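Local coordinates for mandelate racemase/muconate lactonizing protein (Paenibacillus sp., PDB 3V5C), which probably dehydrates galacturonate, as a magnesium-binding member of the enolase superfamily, at residues A[79-82]-A[86-89]; A[90-95]-A[291-296]; A[284-289]-A[320-325]. The protein carries 1 engineered substitution. All blocks are in the same frame, centred on the assembly; numbering follows the deposited sequence.

Contact 1 (A[79-82]-A[86-89]); sequences DLFD and RLRE
Arg88 and Leu80 open a short antiparallel pairing in which Arg88 N donates to Leu80 O at 2.8 Å along an almost straight N-H...O line (176°). Two residues on in one segment and two back in the other, Asp82 N donates to Arg86 O at 2.9 Å. These bonds flank Phe81 and Leu87, which form a single non-hydrogen-bonded pair just after a 3-10 segment containing Asp79 and Leu80.

The side chain of Arg88 shows how an arginine can trace a neighbouring backbone. Its CB rests 3.5 Å from Leu80 O. With CG anti to the carbonyl carbon (chi1 -70°), the extended chain runs past Asp82 N, and CD comes within 3.7 Å of Asp79 O. NE then divides its one N-H between two carbonyls, Asp79 O and Phe81 O, each 3.2 Å from NE; both bonds are weak and bent. Beyond it the guanidinium lies with one face over Asp82 CA.

A second arginine grips the carboxylate of the same aspartate. Asp82 OD2 and Arg86 NH1 form a salt bridge of 3.0 Å, with OD2 over a face of the guanidinium and the two planes 82° apart. Water 1 also donates to OD2, while OD1 takes a weak bond from Arg86 N and is hydrogen-bonded to Arg84 N.

Leu87 CD1 sits over one face of the Phe81 ring in a CH-pi contact. That ring also packs on Leu103 of helix 92-107, and Leu87 on Glu96, placing the loop against this helix, after helix 66-70 in the chain.

Contact 2 (A[90-95]-A[291-296]); sequences AYRLQL and FTHWME
Arg92, at the beginning of helix 92-107, reaches Thr292, His293 and Glu296 on the first turns of helix 291-303, at a seam between two parts of the enolase fold. The first helix belongs to the N-terminal capping region; the second is one of the helices surrounding the barrel.

Within 90-95, Arg92 alone makes the contact. Its chain is fully stretched, chi2 and chi3 both at 180° within a few degrees, and spans the gap at about a right angle to Thr292. The methyl group of that threonine, CG2, is placed over one face of the guanidinium, 3.4 Å from NE. It lies toward the rim of the group, near enough to touch CZ and NH2 too, so aliphatic surface covers this side of the charge. At the far end Arg92 NH2 makes a salt bridge to Glu296 OE2 of 2.8 Å. The carboxylate stands almost perpendicular to the guanidinium (87°) and receives the bond on its syn side, somewhat out of both planes, with an N-H...O angle of 140°.

Three waters complete the polar contacts of the guanidinium. Water 2 accepts from Arg92 NH1 at 2.8 Å and also bonds His293 ND1, meeting the imidazole at its edge. Waters 3 and 4 each join the guanidinium to Glu296 OE1, through NH1 and NH2 respectively, one of the two bonds of each water being weak.

Arg92 NE is taken by Leu87 O, so every nitrogen of this buried guanidinium has a hydrogen-bond acceptor. The paired charges and their three waters would be expected to stabilise the ionised forms of Arg92 and Glu296 at this partly buried seam.

Contact 3 (A[284-289]-A[320-325]); sequences YDIIWP and YASGHL
Ile286 packs against Ala321 and Ser322 in the barrel of the enolase fold, where the loop following strand 281-282 meets helix 317-325. The isoleucine gives up far more surface than any other residue here, and the helix offers it Ala321 and Ser322 from one turn and Leu325 from the next. No hydrogen bond crosses between the segments; shape and apolar contact carry the pairing.

The reach of Ile286 follows from its first torsion. CG1 is anti to the backbone N (chi1 -172°), which carries the longer branch up to the helix. There CG1 lies 3.9 Å from Ala321 CB and 3.5 Å from Ser322 OG, while the shorter branch, CG2, is in looser contact with the same hydroxyl. Although Ser322 presents an oxygen to this hydrocarbon, its polar need is met within its own helix, where OG is hydrogen-bonded to Gly318 O.

The loop carrying Ile286 is shaped by the residue before it. Asp285 OD2 accepts from Ile287 N at 2.9 Å, an Asx turn, and from Trp288 N at 3.0 Å. The second bond uses the anti lone pair; the first arrives from above the carboxylate plane. The other oxygen, OD1, is hydrogen-bonded to His311 ND1, a pairing consistent with the His-Asp dyad of mandelate racemase-like enzymes, in which the two residues follow successive barrel strands. Ile286 therefore forms part of the packing immediately behind a probable active-site element.

Further down the helix Leu325 closes the contact. Its side chain and that of Ile286 run antiparallel alongside each other, and the end methyls meet with Ile286 CD1 3.8 Å from Leu325 CD2.

Overall arrangement
The three contacts form a chain running from the capping region inward. Contacts 1 and 2 have centres about 9 Å apart and are joined through two arginines, one from each: Leu87 O accepts from Arg92 NE at 2.8 Å, and Arg86 NH1 lies 3.2 Å from Glu296 OE2 in a weak ion pair. Contact 2 passes on to contact 3, about 10 Å away between centres, through helix 291-303, where Trp294 NE1 is 2.8 Å from Tyr284 O. Contacts 1 and 3, about 18 Å apart between centres, do not touch. Contact 3, through Asp285 and its bond to His311, has a probable link to the active site; magnesium is bound by Glu238 and Asp261 in this engineered form.

Contact 1 (A[79-82]-A[86-89])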
loop_
_atom_site.group_PDB
_atom_site.type_symbol
_atom_site.label_atom_id
_atom_site.label_comp_id
_atom_site.label_asym_id
_atom_site.label_seq_id
_atom_site.Cartn_x
_atom_site.Cartn_y
_atom_site.Cartn_z
ATOM N N ASP A 79 25.392 10.741 7.665
ATOM C CA ASP A 79 26.117 9.808 6.816
ATOM C C ASP A 79 25.211 8.727 6.223
ATOM O O ASP A 79 25.625 7.980 5.335
ATOM C CB ASP A 79 27.283 9.175 7.571
ATOM C CG ASP A 79 28.388 10.180 7.887
ATOM O OD1 ASP A 79 28.521 11.183 7.146
ATOM O OD2 ASP A 79 29.111 9.958 8.871
ATOM N N LEU A 80 23.980 8.639 6.727
ATOM C CA LEU A 80 23.016 7.704 6.157
ATOM C C LEU A 80 22.455 8.222 4.838
ATOM O O LEU A 80 21.739 7.503 4.147
ATOM C CB LEU A 80 21.860 7.448 7.121
ATOM C CG LEU A 80 22.158 7.022 8.556
ATOM C CD1 LEU A 80 20.872 6.479 9.171
ATOM C CD2 LEU A 80 23.263 6.003 8.636
ATOM N N PHE A 81 22.747 9.473 4.499
ATOM C CA PHE A 81 22.232 10.084 3.273
ATOM C C PHE A 81 23.375 10.286 2.282
ATOM O O PHE A 81 24.522 10.489 2.685
ATOM C CB PHE A 81 21.563 11.427 3.580
ATOM C CG PHE A 81 20.329 11.311 4.431
ATOM C CD1 PHE A 81 19.087 11.138 3.842
ATOM C CD2 PHE A 81 20.410 11.362 5.819
ATOM C CE1 PHE A 81 17.942 11.024 4.626
ATOM C CE2 PHE A 81 19.275 11.247 6.603
ATOM C CZ PHE A 81 18.035 11.073 6.005
ATOM N N ASP A 82 23.084 10.209 0.987
ATOM C CA ASP A 82 24.127 10.495 0.008
ATOM C C ASP A 82 24.151 11.985 -0.348
ATOM O O ASP A 82 23.465 12.797 0.288
ATOM C CB ASP A 82 24.000 9.613 -1.238
ATOM C CG ASP A 82 22.699 9.822 -1.979
ATOM O OD1 ASP A 82 22.019 10.840 -1.734
ATOM O OD2 ASP A 82 22.364 8.961 -2.822
ATOM N N ARG A 86 19.237 11.911 -0.309
ATOM C CA ARG A 86 18.496 10.661 -0.361
ATOM C C ARG A 86 19.094 9.621 0.576
ATOM O O ARG A 86 20.311 9.425 0.623
ATOM C CB ARG A 86 18.448 10.122 -1.795
ATOM C CG ARG A 86 17.678 11.023 -2.757
ATOM C CD ARG A 86 17.640 10.449 -4.169
ATOM N NE ARG A 86 18.936 10.504 -4.843
ATOM C CZ ARG A 86 19.863 9.553 -4.768
ATOM N NH1 ARG A 86 19.649 8.467 -4.037
ATOM N NH2 ARG A 86 21.010 9.686 -5.419
ATOM N N LEU A 87 18.230 8.949 1.317
ATOM C CA LEU A 87 18.679 7.890 2.207
ATOM C C LEU A 87 19.364 6.807 1.402
ATOM O O LEU A 87 18.806 6.304 0.412
ATOM C CB LEU A 87 17.497 7.306 2.966
ATOM C CG LEU A 87 17.889 6.288 4.015
ATOM C CD1 LEU A 87 18.610 6.988 5.162
ATOM C CD2 LEU A 87 16.639 5.607 4.533
ATOM N N ARG A 88 20.578 6.444 1.813
ATOM C CA ARG A 88 21.338 5.445 1.074
ATOM C C ARG A 88 20.616 4.101 1.035
ATOM O O ARG A 88 20.042 3.647 2.031
ATOM C CB ARG A 88 22.751 5.269 1.639
ATOM C CG ARG A 88 23.662 6.457 1.383
ATOM C CD ARG A 88 24.951 6.288 2.142
ATOM N NE ARG A 88 25.726 7.520 2.175
ATOM C CZ ARG A 88 26.706 7.804 1.330
ATOM N NH1 ARG A 88 27.025 6.940 0.377
ATOM N NH2 ARG A 88 27.364 8.951 1.439
ATOM N N GLU A 89 20.676 3.491 -0.144
ATOM C CA GLU A 89 20.085 2.194 -0.438
ATOM C C GLU A 89 20.281 1.175 0.683
ATOM O O GLU A 89 19.353 0.451 1.054
ATOM C CB GLU A 89 20.707 1.650 -1.733
ATOM C CG GLU A 89 20.215 0.295 -2.118
ATOM C CD GLU A 89 18.836 0.345 -2.734
ATOM O OE1 GLU A 89 18.373 1.462 -3.077
ATOM O OE2 GLU A 89 18.221 -0.734 -2.880
HETATM O O HOH W 1 20.859 6.589 -2.355
#

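Contact 2 (A[90-95]-A[291-296])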
loop_
_atom_site.group_PDB
_atom_site.type_symbol
_atom_site.label_atom_id
_atom_site.label_comp_id
_atom_site.label_asym_id
_atom_site.label_seq_id
_atom_site.Cartn_x
_atom_site.Cartn_y
_atom_site.Cartn_z
ATOM N N ALA A 90 21.488 1.129 1.226
ATOM C CA ALA A 90 21.837 0.131 2.236
ATOM C C ALA A 90 21.011 0.217 3.520
ATOM O O ALA A 90 20.964 -0.748 4.285
ATOM C CB ALA A 90 23.329 0.214 2.564
ATOM N N TYR A 91 20.357 1.352 3.749
ATOM C CA TYR A 91 19.642 1.582 5.011
ATOM C C TYR A 91 18.125 1.619 4.867
ATOM O O TYR A 91 17.397 1.727 5.866
ATOM C CB TYR A 91 20.071 2.908 5.651
ATOM C CG TYR A 91 21.549 3.032 5.932
ATOM C CD1 TYR A 91 22.131 2.346 6.993
ATOM C CD2 TYR A 91 22.352 3.846 5.158
ATOM C CE1 TYR A 91 23.484 2.460 7.263
ATOM C CE2 TYR A 91 23.710 3.962 5.418
ATOM C CZ TYR A 91 24.265 3.266 6.475
ATOM O OH TYR A 91 25.619 3.370 6.748
ATOM N N ARG A 92 17.642 1.560 3.630
ATOM C CA ARG A 92 16.236 1.873 3.365
ATOM C C ARG A 92 15.242 0.914 4.014
ATOM O O ARG A 92 14.412 1.338 4.816
ATOM C CB ARG A 92 15.991 1.944 1.861
ATOM C CG ARG A 92 16.674 3.135 1.228
ATOM C CD ARG A 92 16.484 3.185 -0.276
ATOM N NE ARG A 92 17.164 4.359 -0.808
ATOM C CZ ARG A 92 17.010 4.820 -2.041
ATOM N NH1 ARG A 92 16.210 4.187 -2.901
ATOM N NH2 ARG A 92 17.673 5.909 -2.427
ATOM N N LEU A 93 15.322 -0.367 3.672
ATOM C CA LEU A 93 14.336 -1.329 4.167
ATOM C C LEU A 93 14.376 -1.437 5.696
ATOM O O LEU A 93 13.340 -1.627 6.344
ATOM C CB LEU A 93 14.553 -2.703 3.547
ATOM C CG LEU A 93 14.561 -2.756 2.018
ATOM C CD1 LEU A 93 14.910 -4.160 1.537
ATOM C CD2 LEU A 93 13.214 -2.250 1.443
ATOM N N GLN A 94 15.572 -1.308 6.258
ATOM C CA GLN A 94 15.785 -1.515 7.680
ATOM C C GLN A 94 15.400 -0.293 8.504
ATOM O O GLN A 94 14.845 -0.426 9.592
ATOM C CB GLN A 94 17.261 -1.821 7.936
ATOM C CG GLN A 94 17.751 -3.131 7.333
ATOM C CD GLN A 94 18.168 -3.015 5.870
ATOM O OE1 GLN A 94 18.160 -1.929 5.275
ATOM N NE2 GLN A 94 18.530 -4.151 5.281
ATOM N N LEU A 95 15.681 0.901 7.981
ATOM C CA LEU A 95 15.590 2.086 8.827
ATOM C C LEU A 95 14.904 3.327 8.262
ATOM O O LEU A 95 14.771 4.320 8.982
ATOM C CB LEU A 95 17.001 2.483 9.314
ATOM C CG LEU A 95 17.739 1.545 10.263
ATOM C CD1 LEU A 95 19.148 2.127 10.528
ATOM C CD2 LEU A 95 16.954 1.354 11.544
ATOM N N PHE A 291 9.677 3.466 0.872
ATOM C CA PHE A 291 9.297 4.871 0.819
ATOM C C PHE A 291 10.296 5.721 0.025
ATOM O O PHE A 291 9.900 6.488 -0.854
ATOM C CB PHE A 291 9.184 5.409 2.256
ATOM C CG PHE A 291 8.435 6.730 2.365
ATOM C CD1 PHE A 291 7.074 6.753 2.636
ATOM C CD2 PHE A 291 9.103 7.944 2.215
ATOM C CE1 PHE A 291 6.383 7.950 2.738
ATOM C CE2 PHE A 291 8.417 9.161 2.330
ATOM C CZ PHE A 291 7.046 9.158 2.585
ATOM N N THR A 292 11.576 5.611 0.373
ATOM C CA THR A 292 12.629 6.378 -0.293
ATOM C C THR A 292 12.693 6.016 -1.777
ATOM O O THR A 292 12.786 6.894 -2.652
ATOM C CB THR A 292 13.984 6.134 0.397
ATOM O OG1 THR A 292 13.869 6.544 1.761
ATOM C CG2 THR A 292 15.074 6.966 -0.279
ATOM N N HIS A 293 12.577 4.725 -2.052
ATOM C CA HIS A 293 12.530 4.242 -3.426
ATOM C C HIS A 293 11.334 4.863 -4.156
ATOM O O HIS A 293 11.431 5.329 -5.304
ATOM C CB HIS A 293 12.426 2.718 -3.434
ATOM C CG HIS A 293 12.416 2.133 -4.807
ATOM N ND1 HIS A 293 13.531 1.558 -5.377
ATOM C CD2 HIS A 293 11.421 2.020 -5.721
ATOM C CE1 HIS A 293 13.227 1.121 -6.586
ATOM N NE2 HIS A 293 11.956 1.391 -6.820
ATOM N N TRP A 294 10.184 4.874 -3.485
ATOM C CA TRP A 294 8.967 5.419 -4.078
ATOM C C TRP A 294 9.043 6.926 -4.336
ATOM O O TRP A 294 8.467 7.415 -5.301
ATOM C CB TRP A 294 7.746 5.071 -3.214
ATOM C CG TRP A 294 6.917 3.966 -3.792
ATOM C CD1 TRP A 294 6.733 2.724 -3.263
ATOM C CD2 TRP A 294 6.154 4.020 -5.000
ATOM N NE1 TRP A 294 5.890 1.984 -4.083
ATOM C CE2 TRP A 294 5.519 2.760 -5.151
ATOM C CE3 TRP A 294 5.939 5.007 -5.974
ATOM C CZ2 TRP A 294 4.702 2.460 -6.238
ATOM C CZ3 TRP A 294 5.107 4.706 -7.062
ATOM C CH2 TRP A 294 4.494 3.445 -7.174
ATOM N N MET A 295 9.761 7.668 -3.496
ATOM C CA MET A 295 9.952 9.084 -3.807
ATOM C C MET A 295 10.637 9.264 -5.175
ATOM O O MET A 295 10.202 10.079 -6.012
ATOM C CB MET A 295 10.767 9.758 -2.706
ATOM C CG MET A 295 9.951 9.931 -1.431
ATOM S SD MET A 295 10.933 10.470 -0.003
ATOM C CE MET A 295 11.880 11.818 -0.708
ATOM N N GLU A 296 11.690 8.493 -5.405
ATOM C CA GLU A 296 12.430 8.579 -6.665
ATOM C C GLU A 296 11.610 8.021 -7.821
ATOM O O GLU A 296 11.512 8.629 -8.894
ATOM C CB GLU A 296 13.774 7.850 -6.558
ATOM C CG GLU A 296 14.740 8.490 -5.576
ATOM C CD GLU A 296 16.049 7.737 -5.457
ATOM O OE1 GLU A 296 16.568 7.256 -6.491
ATOM O OE2 GLU A 296 16.554 7.627 -4.320
HETATM O O HOH W 2 15.702 1.441 -3.267
HETATM O O HOH W 3 15.926 4.714 -5.832
HETATM O O HOH W 4 18.898 6.315 -5.286
#

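Contact 3 (A[284-289]-A[320-325])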
loop_
_atom_site.group_PDB
_atom_site.type_symbol
_atom_site.label_atom_id
_atom_site.label_comp_id
_atom_site.label_asym_id
_atom_site.label_seq_id
_atom_site.Cartn_x
_atom_site.Cartn_y
_atom_site.Cartn_z
ATOM N N TYR A 284 4.306 -1.087 -7.164
ATOM C CA TYR A 284 5.346 -1.534 -6.244
ATOM C C TYR A 284 4.934 -1.296 -4.798
ATOM O O TYR A 284 4.272 -0.321 -4.465
ATOM C CB TYR A 284 6.693 -0.864 -6.558
ATOM C CG TYR A 284 7.093 -1.112 -7.980
ATOM C CD1 TYR A 284 7.790 -2.252 -8.317
ATOM C CD2 TYR A 284 6.719 -0.237 -8.994
ATOM C CE1 TYR A 284 8.138 -2.516 -9.642
ATOM C CE2 TYR A 284 7.054 -0.488 -10.319
ATOM C CZ TYR A 284 7.756 -1.625 -10.630
ATOM O OH TYR A 284 8.097 -1.860 -11.948
ATOM N N ASP A 285 5.318 -2.227 -3.940
ATOM C CA ASP A 285 4.874 -2.229 -2.546
ATOM C C ASP A 285 5.538 -1.112 -1.719
ATOM O O ASP A 285 6.704 -0.752 -1.940
ATOM C CB ASP A 285 5.157 -3.622 -1.958
ATOM C CG ASP A 285 4.711 -3.778 -0.505
ATOM O OD1 ASP A 285 3.538 -4.160 -0.283
ATOM O OD2 ASP A 285 5.554 -3.612 0.406
ATOM N N ILE A 286 4.765 -0.575 -0.778
ATOM C CA ILE A 286 5.158 0.562 0.062
ATOM C C ILE A 286 6.254 0.228 1.084
ATOM O O ILE A 286 6.936 1.129 1.588
ATOM C CB ILE A 286 3.908 1.158 0.748
ATOM C CG1 ILE A 286 4.234 2.461 1.464
ATOM C CG2 ILE A 286 3.303 0.150 1.733
ATOM C CD1 ILE A 286 4.719 3.562 0.554
ATOM N N ILE A 287 6.414 -1.053 1.404
ATOM C CA ILE A 287 7.455 -1.514 2.322
ATOM C C ILE A 287 8.685 -2.012 1.537
ATOM O O ILE A 287 9.826 -1.677 1.865
ATOM C CB ILE A 287 6.955 -2.649 3.235
ATOM C CG1 ILE A 287 5.646 -2.277 3.937
ATOM C CG2 ILE A 287 8.028 -3.033 4.266
ATOM C CD1 ILE A 287 5.747 -1.072 4.836
ATOM N N TRP A 288 8.448 -2.822 0.507
ATOM C CA TRP A 288 9.527 -3.303 -0.355
ATOM C C TRP A 288 9.110 -3.071 -1.807
ATOM O O TRP A 288 8.231 -3.765 -2.310
ATOM C CB TRP A 288 9.787 -4.790 -0.102
ATOM C CG TRP A 288 10.807 -5.374 -1.016
ATOM C CD1 TRP A 288 12.166 -5.290 -0.887
ATOM C CD2 TRP A 288 10.562 -6.110 -2.227
ATOM N NE1 TRP A 288 12.780 -5.949 -1.930
ATOM C CE2 TRP A 288 11.819 -6.452 -2.770
ATOM C CE3 TRP A 288 9.400 -6.516 -2.903
ATOM C CZ2 TRP A 288 11.949 -7.184 -3.956
ATOM C CZ3 TRP A 288 9.532 -7.243 -4.083
ATOM C CH2 TRP A 288 10.797 -7.566 -4.596
ATOM N N PRO A 289 9.754 -2.123 -2.503
ATOM C CA PRO A 289 11.049 -1.495 -2.223
ATOM C C PRO A 289 11.039 -0.317 -1.249
ATOM O O PRO A 289 12.126 0.142 -0.884
ATOM C CB PRO A 289 11.487 -1.002 -3.597
ATOM C CG PRO A 289 10.184 -0.634 -4.267
ATOM C CD PRO A 289 9.235 -1.726 -3.828
ATOM N N TYR A 320 -0.431 4.021 6.383
ATOM C CA TYR A 320 -0.167 5.368 6.876
ATOM C C TYR A 320 1.021 5.965 6.122
ATOM O O TYR A 320 1.001 7.131 5.725
ATOM C CB TYR A 320 0.003 5.323 8.414
ATOM C CG TYR A 320 -1.152 4.517 8.976
ATOM C CD1 TYR A 320 -2.430 5.066 9.026
ATOM C CD2 TYR A 320 -0.996 3.185 9.334
ATOM C CE1 TYR A 320 -3.516 4.315 9.454
ATOM C CE2 TYR A 320 -2.074 2.430 9.781
ATOM C CZ TYR A 320 -3.333 3.003 9.839
ATOM O OH TYR A 320 -4.429 2.258 10.259
ATOM N N ALA A 321 2.024 5.133 5.870
ATOM C CA ALA A 321 3.170 5.514 5.035
ATOM C C ALA A 321 2.717 5.990 3.661
ATOM O O ALA A 321 3.142 7.033 3.172
ATOM C CB ALA A 321 4.122 4.349 4.909
ATOM N N SER A 322 1.842 5.213 3.027
ATOM C CA SER A 322 1.286 5.581 1.725
ATOM C C SER A 322 0.642 6.957 1.743
ATOM O O SER A 322 0.809 7.757 0.820
ATOM C CB SER A 322 0.236 4.558 1.283
ATOM O OG SER A 322 0.798 3.268 1.137
ATOM N N GLY A 323 -0.142 7.228 2.780
ATOM C CA GLY A 323 -0.763 8.533 2.914
ATOM C C GLY A 323 0.251 9.673 2.876
ATOM O O GLY A 323 0.048 10.652 2.160
ATOM N N HIS A 324 1.350 9.545 3.606
ATOM C CA HIS A 324 2.385 10.578 3.572
ATOM C C HIS A 324 3.125 10.638 2.236
ATOM O O HIS A 324 3.471 11.720 1.766
ATOM C CB HIS A 324 3.393 10.372 4.708
ATOM C CG HIS A 324 2.868 10.749 6.054
ATOM N ND1 HIS A 324 3.244 11.912 6.700
ATOM C CD2 HIS A 324 1.991 10.124 6.872
ATOM C CE1 HIS A 324 2.625 11.976 7.866
ATOM N NE2 HIS A 324 1.858 10.906 7.994
ATOM N N LEU A 325 3.353 9.483 1.613
ATOM C CA LEU A 325 4.072 9.454 0.342
ATOM C C LEU A 325 3.352 10.287 -0.705
ATOM O O LEU A 325 3.972 10.886 -1.585
ATOM C CB LEU A 325 4.170 8.020 -0.174
ATOM C CG LEU A 325 4.795 7.821 -1.555
ATOM C CD1 LEU A 325 6.249 8.269 -1.543
ATOM C CD2 LEU A 325 4.686 6.355 -1.985
#